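Local coordinates for protein Vng1086c (Halobacterium sp., PDB 2GF4) that is of unknown function but binds calcium and belongs to the uncharacterised UPF0058 family, its helical chains packing as a two-fold symmetric pair in the crystal, at the interface of chains A and B. Numbering follows the deposited sequence. Chains: chain A/B, Protein Vng1086c.

Contact 1: the interface of chains A and B. Residues chain A 8-9, 12-13, 16; chain B 13, 16, 19, 62.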
loop_
_atom_site.group_PDB
_atom_site.type_symbol
_atom_site.label_atom_id
_atom_site.label_comp_id
_atom_site.label_asym_id
_atom_site.label_seq_id
_atom_site.Cartn_x
_atom_site.Cartn_y
_atom_site.Cartn_z
ATOM N N GLU A 8 19.446 3.396 11.056
ATOM C CA GLU A 8 20.204 2.561 10.129
ATOM C C GLU A 8 19.289 2.033 9.031
ATOM O O GLU A 8 19.721 1.921 7.883
ATOM C CB GLU A 8 20.882 1.424 10.903
ATOM C CG GLU A 8 22.085 1.941 11.714
ATOM C CD GLU A 8 22.705 0.900 12.637
ATOM O OE1 GLU A 8 23.561 0.114 12.183
ATOM O OE2 GLU A 8 22.341 0.865 13.832
ATOM N N LEU A 9 18.037 1.725 9.363
ATOM C CA LEU A 9 17.097 1.227 8.358
ATOM C C LEU A 9 16.812 2.369 7.389
ATOM O O LEU A 9 16.834 2.157 6.173
ATOM C CB LEU A 9 15.818 0.769 9.053
ATOM C CG LEU A 9 14.738 0.155 8.155
ATOM C CD1 LEU A 9 15.269 -1.063 7.501
ATOM C CD2 LEU A 9 13.548 -0.200 8.964
ATOM N N GLN A 12 19.769 2.880 4.968
ATOM C CA GLN A 12 19.819 1.903 3.892
ATOM C C GLN A 12 18.683 2.081 2.876
ATOM O O GLN A 12 18.923 1.898 1.678
ATOM C CB GLN A 12 19.821 0.488 4.474
ATOM C CG GLN A 12 21.142 0.113 5.162
ATOM C CD GLN A 12 22.367 0.312 4.281
ATOM O OE1 GLN A 12 22.330 0.113 3.071
ATOM N NE2 GLN A 12 23.468 0.665 4.913
HETATM N N MSE A 13 17.474 2.433 3.313
HETATM C CA MSE A 13 16.383 2.634 2.362
HETATM C C MSE A 13 16.719 3.823 1.483
HETATM O O MSE A 13 16.223 3.897 0.351
HETATM C CB MSE A 13 15.080 2.882 3.098
HETATM C CG MSE A 13 14.494 1.553 3.602
HETATM SE SE MSE A 13 14.090 0.262 2.070
HETATM C CE MSE A 13 12.569 1.208 1.037
ATOM N N ILE A 16 18.719 2.433 -1.143
ATOM C CA ILE A 16 17.874 1.778 -2.156
ATOM C C ILE A 16 17.347 2.858 -3.129
ATOM O O ILE A 16 17.458 2.702 -4.352
ATOM C CB ILE A 16 16.692 1.056 -1.464
ATOM C CG1 ILE A 16 17.196 -0.123 -0.625
ATOM C CG2 ILE A 16 15.745 0.563 -2.481
ATOM C CD1 ILE A 16 17.610 -1.243 -1.392
HETATM N N MSE B 13 17.102 -5.270 -1.418
HETATM C CA MSE B 13 15.896 -5.282 -0.592
HETATM C C MSE B 13 15.936 -6.502 0.307
HETATM O O MSE B 13 15.315 -6.485 1.377
HETATM C CB MSE B 13 14.657 -5.322 -1.468
HETATM C CG MSE B 13 14.354 -3.920 -2.021
HETATM SE SE MSE B 13 14.000 -2.567 -0.530
HETATM C CE MSE B 13 12.243 -3.244 0.323
ATOM N N ILE B 16 17.839 -5.433 3.146
ATOM C CA ILE B 16 17.006 -4.640 4.068
ATOM C C ILE B 16 16.208 -5.612 4.968
ATOM O O ILE B 16 16.210 -5.464 6.198
ATOM C CB ILE B 16 16.039 -3.742 3.258
ATOM C CG1 ILE B 16 16.817 -2.668 2.489
ATOM C CG2 ILE B 16 15.081 -3.092 4.171
ATOM C CD1 ILE B 16 17.322 -1.623 3.306
ATOM N N GLN B 19 18.301 -7.148 7.598
ATOM C CA GLN B 19 18.620 -6.071 8.537
ATOM C C GLN B 19 17.430 -5.928 9.512
ATOM O O GLN B 19 17.631 -5.986 10.725
ATOM C CB GLN B 19 18.773 -4.776 7.750
ATOM C CG GLN B 19 19.299 -3.673 8.600
ATOM C CD GLN B 19 19.417 -2.353 7.882
ATOM O OE1 GLN B 19 19.037 -2.204 6.718
ATOM N NE2 GLN B 19 19.941 -1.384 8.594
ATOM N N LEU B 62 7.745 -3.859 4.148
ATOM C CA LEU B 62 8.492 -3.017 5.054
ATOM C C LEU B 62 7.554 -1.891 5.487
ATOM O O LEU B 62 7.508 -1.566 6.670
ATOM C CB LEU B 62 9.688 -2.454 4.322
ATOM C CG LEU B 62 10.693 -1.756 5.209
ATOM C CD1 LEU B 62 11.361 -2.768 6.108
ATOM C CD2 LEU B 62 11.701 -1.086 4.332
#

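Contact 2: the interface of chains A and B. Residues chain A 1, 49, 52; chain B 69-70, 73.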
loop_
_atom_site.group_PDB
_atom_site.type_symbol
_atom_site.label_atom_id
_atom_site.label_comp_id
_atom_site.label_asym_id
_atom_site.label_seq_id
_atom_site.Cartn_x
_atom_site.Cartn_y
_atom_site.Cartn_z
HETATM N N MSE A 1 11.836 -2.020 18.266
HETATM C CA MSE A 1 12.915 -1.504 17.377
HETATM C C MSE A 1 13.552 -0.255 17.985
HETATM O O MSE A 1 12.879 0.743 18.222
HETATM C CB MSE A 1 12.336 -1.194 15.991
HETATM C CG MSE A 1 13.312 -0.554 15.019
HETATM SE SE MSE A 1 12.669 -0.622 13.191
HETATM C CE MSE A 1 10.981 0.280 13.443
ATOM N N SER A 49 9.032 8.361 15.530
ATOM C CA SER A 49 7.836 8.387 14.690
ATOM C C SER A 49 8.062 9.023 13.325
ATOM O O SER A 49 7.494 8.557 12.329
ATOM C CB SER A 49 6.739 9.125 15.437
ATOM O OG SER A 49 5.652 9.409 14.570
ATOM N N LYS A 52 10.048 6.420 11.316
ATOM C CA LYS A 52 9.196 5.301 10.895
ATOM C C LYS A 52 8.393 5.766 9.694
ATOM O O LYS A 52 8.247 5.021 8.735
ATOM C CB LYS A 52 8.209 4.944 11.985
ATOM C CG LYS A 52 8.855 4.156 13.071
ATOM C CD LYS A 52 7.797 3.528 13.920
ATOM C CE LYS A 52 8.019 3.960 15.333
ATOM N NZ LYS A 52 6.755 3.974 16.097
ATOM N N ASP B 69 3.943 -0.969 13.638
ATOM C CA ASP B 69 4.702 -0.526 14.767
ATOM C C ASP B 69 4.180 0.826 15.273
ATOM O O ASP B 69 4.130 1.035 16.483
ATOM C CB ASP B 69 6.139 -0.426 14.361
ATOM C CG ASP B 69 6.989 0.056 15.462
ATOM O OD1 ASP B 69 7.976 -0.600 15.783
ATOM O OD2 ASP B 69 6.665 1.106 16.046
ATOM N N GLU B 70 3.785 1.732 14.383
ATOM C CA GLU B 70 3.266 3.033 14.825
ATOM C C GLU B 70 1.874 2.892 15.441
ATOM O O GLU B 70 1.639 3.452 16.529
ATOM C CB GLU B 70 3.196 3.987 13.645
ATOM C CG GLU B 70 2.663 5.352 14.003
ATOM C CD GLU B 70 3.676 6.285 14.650
ATOM O OE1 GLU B 70 4.661 5.864 15.300
ATOM O OE2 GLU B 70 3.457 7.502 14.520
ATOM N N SER B 73 2.251 1.799 18.930
ATOM C CA SER B 73 2.941 2.535 19.980
ATOM C C SER B 73 2.221 3.859 20.124
ATOM O O SER B 73 1.568 4.092 21.141
ATOM C CB SER B 73 4.421 2.727 19.672
ATOM O OG SER B 73 4.635 3.270 18.383
HETATM O O HOH W 1 6.492 5.833 17.912
#

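Contact 3: the interface of chains A and B. Residues chain A 16, 19-20, 23, 62, 66; chain B 1, 5-6, 8-9.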
loop_
_atom_site.group_PDB
_atom_site.type_symbol
_atom_site.label_atom_id
_atom_site.label_comp_id
_atom_site.label_asym_id
_atom_site.label_seq_id
_atom_site.Cartn_x
_atom_site.Cartn_y
_atom_site.Cartn_z
ATOM N N ILE A 16 18.719 2.433 -1.143
ATOM C CA ILE A 16 17.874 1.778 -2.156
ATOM C C ILE A 16 17.347 2.858 -3.129
ATOM O O ILE A 16 17.458 2.702 -4.352
ATOM C CB ILE A 16 16.692 1.056 -1.464
ATOM C CG1 ILE A 16 17.196 -0.123 -0.625
ATOM C CG2 ILE A 16 15.745 0.563 -2.481
ATOM C CD1 ILE A 16 17.610 -1.243 -1.392
ATOM N N GLN A 19 19.935 4.010 -5.502
ATOM C CA GLN A 19 20.174 2.888 -6.411
ATOM C C GLN A 19 19.090 2.931 -7.511
ATOM O O GLN A 19 19.428 2.945 -8.694
ATOM C CB GLN A 19 20.029 1.592 -5.624
ATOM C CG GLN A 19 20.458 0.411 -6.421
ATOM C CD GLN A 19 20.280 -0.904 -5.706
ATOM O OE1 GLN A 19 19.757 -0.979 -4.592
ATOM N NE2 GLN A 19 20.714 -1.952 -6.366
ATOM N N PHE A 20 17.803 2.944 -7.119
ATOM C CA PHE A 20 16.679 2.977 -8.060
ATOM C C PHE A 20 16.759 4.175 -9.018
ATOM O O PHE A 20 16.599 3.983 -10.224
ATOM C CB PHE A 20 15.360 3.034 -7.270
ATOM C CG PHE A 20 14.128 3.193 -8.119
ATOM C CD1 PHE A 20 13.428 2.094 -8.600
ATOM C CD2 PHE A 20 13.643 4.459 -8.409
ATOM C CE1 PHE A 20 12.262 2.277 -9.335
ATOM C CE2 PHE A 20 12.483 4.627 -9.140
ATOM C CZ PHE A 20 11.799 3.542 -9.602
ATOM N N PHE A 23 18.693 3.806 -12.078
ATOM C CA PHE A 23 18.394 2.868 -13.155
ATOM C C PHE A 23 17.959 3.489 -14.472
ATOM O O PHE A 23 17.728 4.693 -14.596
ATOM C CB PHE A 23 17.339 1.859 -12.706
ATOM C CG PHE A 23 17.797 0.938 -11.613
ATOM C CD1 PHE A 23 19.143 0.647 -11.430
ATOM C CD2 PHE A 23 16.881 0.335 -10.787
ATOM C CE1 PHE A 23 19.536 -0.211 -10.417
ATOM C CE2 PHE A 23 17.282 -0.511 -9.789
ATOM C CZ PHE A 23 18.601 -0.790 -9.609
ATOM N N LEU A 62 8.673 2.512 -3.249
ATOM C CA LEU A 62 9.367 1.551 -4.075
ATOM C C LEU A 62 8.311 0.589 -4.617
ATOM O O LEU A 62 8.341 0.266 -5.801
ATOM C CB LEU A 62 10.369 0.809 -3.222
ATOM C CG LEU A 62 11.338 -0.052 -4.002
ATOM C CD1 LEU A 62 12.254 0.830 -4.813
ATOM C CD2 LEU A 62 12.122 -0.869 -3.027
HETATM N N MSE A 66 7.190 -0.302 -8.648
HETATM C CA MSE A 66 7.184 -1.624 -9.280
HETATM C C MSE A 66 5.832 -1.849 -9.910
HETATM O O MSE A 66 5.736 -2.459 -10.969
HETATM C CB MSE A 66 7.331 -2.696 -8.246
HETATM C CG MSE A 66 8.646 -2.599 -7.531
HETATM SE SE MSE A 66 10.309 -2.750 -8.765
HETATM C CE MSE A 66 11.087 -0.854 -8.873
HETATM N N MSE B 1 13.919 -0.093 -16.854
HETATM C CA MSE B 1 14.797 -0.770 -15.858
HETATM C C MSE B 1 15.284 -2.111 -16.404
HETATM O O MSE B 1 14.488 -2.988 -16.722
HETATM C CB MSE B 1 14.028 -0.969 -14.546
HETATM C CG MSE B 1 14.776 -1.751 -13.479
HETATM SE SE MSE B 1 13.958 -1.563 -11.732
HETATM C CE MSE B 1 12.183 -2.180 -12.173
ATOM N N GLU B 5 19.641 -4.592 -13.326
ATOM C CA GLU B 5 19.372 -3.563 -12.308
ATOM C C GLU B 5 18.286 -4.106 -11.373
ATOM O O GLU B 5 18.377 -3.928 -10.165
ATOM C CB GLU B 5 18.880 -2.268 -12.957
ATOM C CG GLU B 5 19.940 -1.605 -13.838
ATOM C CD GLU B 5 19.399 -0.463 -14.681
ATOM O OE1 GLU B 5 18.264 -0.526 -15.216
ATOM O OE2 GLU B 5 20.130 0.529 -14.861
ATOM N N LEU B 6 17.264 -4.762 -11.904
ATOM C CA LEU B 6 16.205 -5.287 -11.050
ATOM C C LEU B 6 16.717 -6.389 -10.119
ATOM O O LEU B 6 16.269 -6.467 -8.970
ATOM C CB LEU B 6 15.096 -5.794 -11.949
ATOM C CG LEU B 6 13.802 -6.354 -11.351
ATOM C CD1 LEU B 6 13.061 -5.340 -10.524
ATOM C CD2 LEU B 6 12.959 -6.781 -12.497
ATOM N N GLU B 8 19.719 -6.610 -8.909
ATOM C CA GLU B 8 20.498 -5.901 -7.898
ATOM C C GLU B 8 19.567 -5.221 -6.902
ATOM O O GLU B 8 19.884 -5.171 -5.712
ATOM C CB GLU B 8 21.431 -4.896 -8.584
ATOM C CG GLU B 8 22.616 -5.609 -9.264
ATOM C CD GLU B 8 23.493 -4.691 -10.105
ATOM O OE1 GLU B 8 24.410 -4.050 -9.554
ATOM O OE2 GLU B 8 23.271 -4.608 -11.333
ATOM N N LEU B 9 18.426 -4.717 -7.365
ATOM C CA LEU B 9 17.475 -4.064 -6.463
ATOM C C LEU B 9 16.904 -5.136 -5.541
ATOM O O LEU B 9 16.829 -4.919 -4.328
ATOM C CB LEU B 9 16.370 -3.410 -7.289
ATOM C CG LEU B 9 15.314 -2.621 -6.508
ATOM C CD1 LEU B 9 15.961 -1.499 -5.790
ATOM C CD2 LEU B 9 14.293 -2.085 -7.438
#

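Contact 1: the interface of chains A and B
B:Ile16 and B:Gln19 reach from helix 3-21 of one chain onto A:Gln12 and A:Leu9 of the same helix in the other, and these two B residues bury more surface than any other in the patch, 54 and 53 Å². The delta-methyl CD1 of B:Ile16 meets CB of A:Gln12 at 3.5 Å, while its other branch, CG2, lies 3.9 Å from CD1 of A:Leu9, whose side chain is set roughly perpendicular to it. B:Gln19 is stretched out, with CG anti to the backbone N (chi1 -171°), which carries its amide across to the A helix. Its OE1 comes within 3.5 Å of CG of A:Gln12; the two amide planes are turned 65° apart, so the glutamines do not stack. NE2 makes a weak hydrogen bond of 3.4 Å to the backbone carbonyl O of the poorly ordered A:Glu8, fairly straight at 159°. Further along, A:Met13, a selenomethionine bent at both chi2 and chi3, brings its SE to 3.8 Å from SE of B:Met13 and meets CD2 of B:Leu62 tip to tip. The approach of equivalent residues A:Met13 and B:Met13, and of CG1 of A:Ile16 to CG1 of B:Ile16 at 4.0 Å, places this patch by the two-fold axis. The site therefore lies where the paired helices 3-21 meet at mid-length, with helix 48-71 of chain B contributing B:Leu62 at its flank.

Contact 2: the interface of chains A and B
The ammonium NZ of A:Lys52 is gripped by two carboxylates of chain B, forming salt bridges with OD2 of B:Asp69 at 2.9 Å and OE1 of B:Glu70 at 2.9 Å, a pairing that would be expected to stabilise a charged lysine. In this UPF0058 family protein the cluster joins helix 48-71 of one chain to the C-terminal end of the same helix in the other. B:Asp69 accepts on the anti side of OD2, with NZ 32° out of the carboxylate plane, whereas OE1 of B:Glu70 is met nearly along its C-O axis. The lysine's bend at chi3 (-124°) lets its end turn toward both acids, and its CD lies 3.9 Å from the carboxylate carbon CG of B:Asp69. A:Ser49, one helical turn before the lysine, gives its hydroxyl OG to OE2 of B:Glu70 at 2.9 Å, on the syn side but 24° out of the carboxylate plane; the two oxygens of that carboxylate thus have different partners, which should restrict its rotation. B:Ser73 OG also stands 3.2 Å from A:Lys52 NZ, suitable for a hydrogen bond, and is positioned by donating to the backbone O of B:Asp69 at 3.0 Å. Water 1 links A:Lys52 NZ with B:Glu70 OE1 and B:Ser73 OG.

Contact 3: the interface of chains A and B
A:Phe23 lays one face of its ring against B:Glu5, whose CB sits over it 3.4 Å from the ring centroid in a CH-pi contact. The glutamate side chain and the phenylalanine run antiparallel alongside one another, with the carboxylate plane turned 36° from the ring. Elsewhere around the ring, the selenium SE of B:Met1 approaches CD2 at 3.6 Å, and CB of B:Leu9 lies 3.9 Å from CE2. B:Leu9, which loses 73 Å² of surface here against 77 Å² for A:Phe23, has its CG anti to the backbone N (chi1 -177°) and divides its branches between two A helices: CD1 faces CG2 of A:Ile16 in helix 3-21, and CD2 meets CE of A:Met66 in helix 48-71 tip to tip at 3.7 Å. The selenomethionine A:Met66 is bent at chi2 and chi3, and the same terminal methyl also lies 3.7 Å from CE of B:Met1, the two side chains standing nearly square to each other. Behind this first shell, the backbone O of A:Gln19 stands 3.5 Å above the opposite face of the A:Phe23 ring, offset toward its rim, so the ring is sandwiched between its own chain and B:Glu5. A:Phe20 and A:Leu62 lie more distantly beside B:Leu9. The patch thereby packs the N-terminal segment of chain B onto chain A and probably helps hold the pair together.

Contact 1 lies between the other two: its C-alpha centre is about 15 Å from that of contact 2 and about 13 Å from that of contact 3, whereas contacts 2 and 3 are about 26 Å apart. Contacts 1 and 3 share A:Ile16 and use helices 3-21 and 48-71, so they probably belong to one largely apolar seam; contact 2 adds a charged cluster toward one end through helix 48-71. Two-fold symmetry repeats each patch with the chains exchanged, giving both ends of the pair apolar and ionic contacts. The deposited assembly holds four copies, and the structure alone does not show which association operates in the cell.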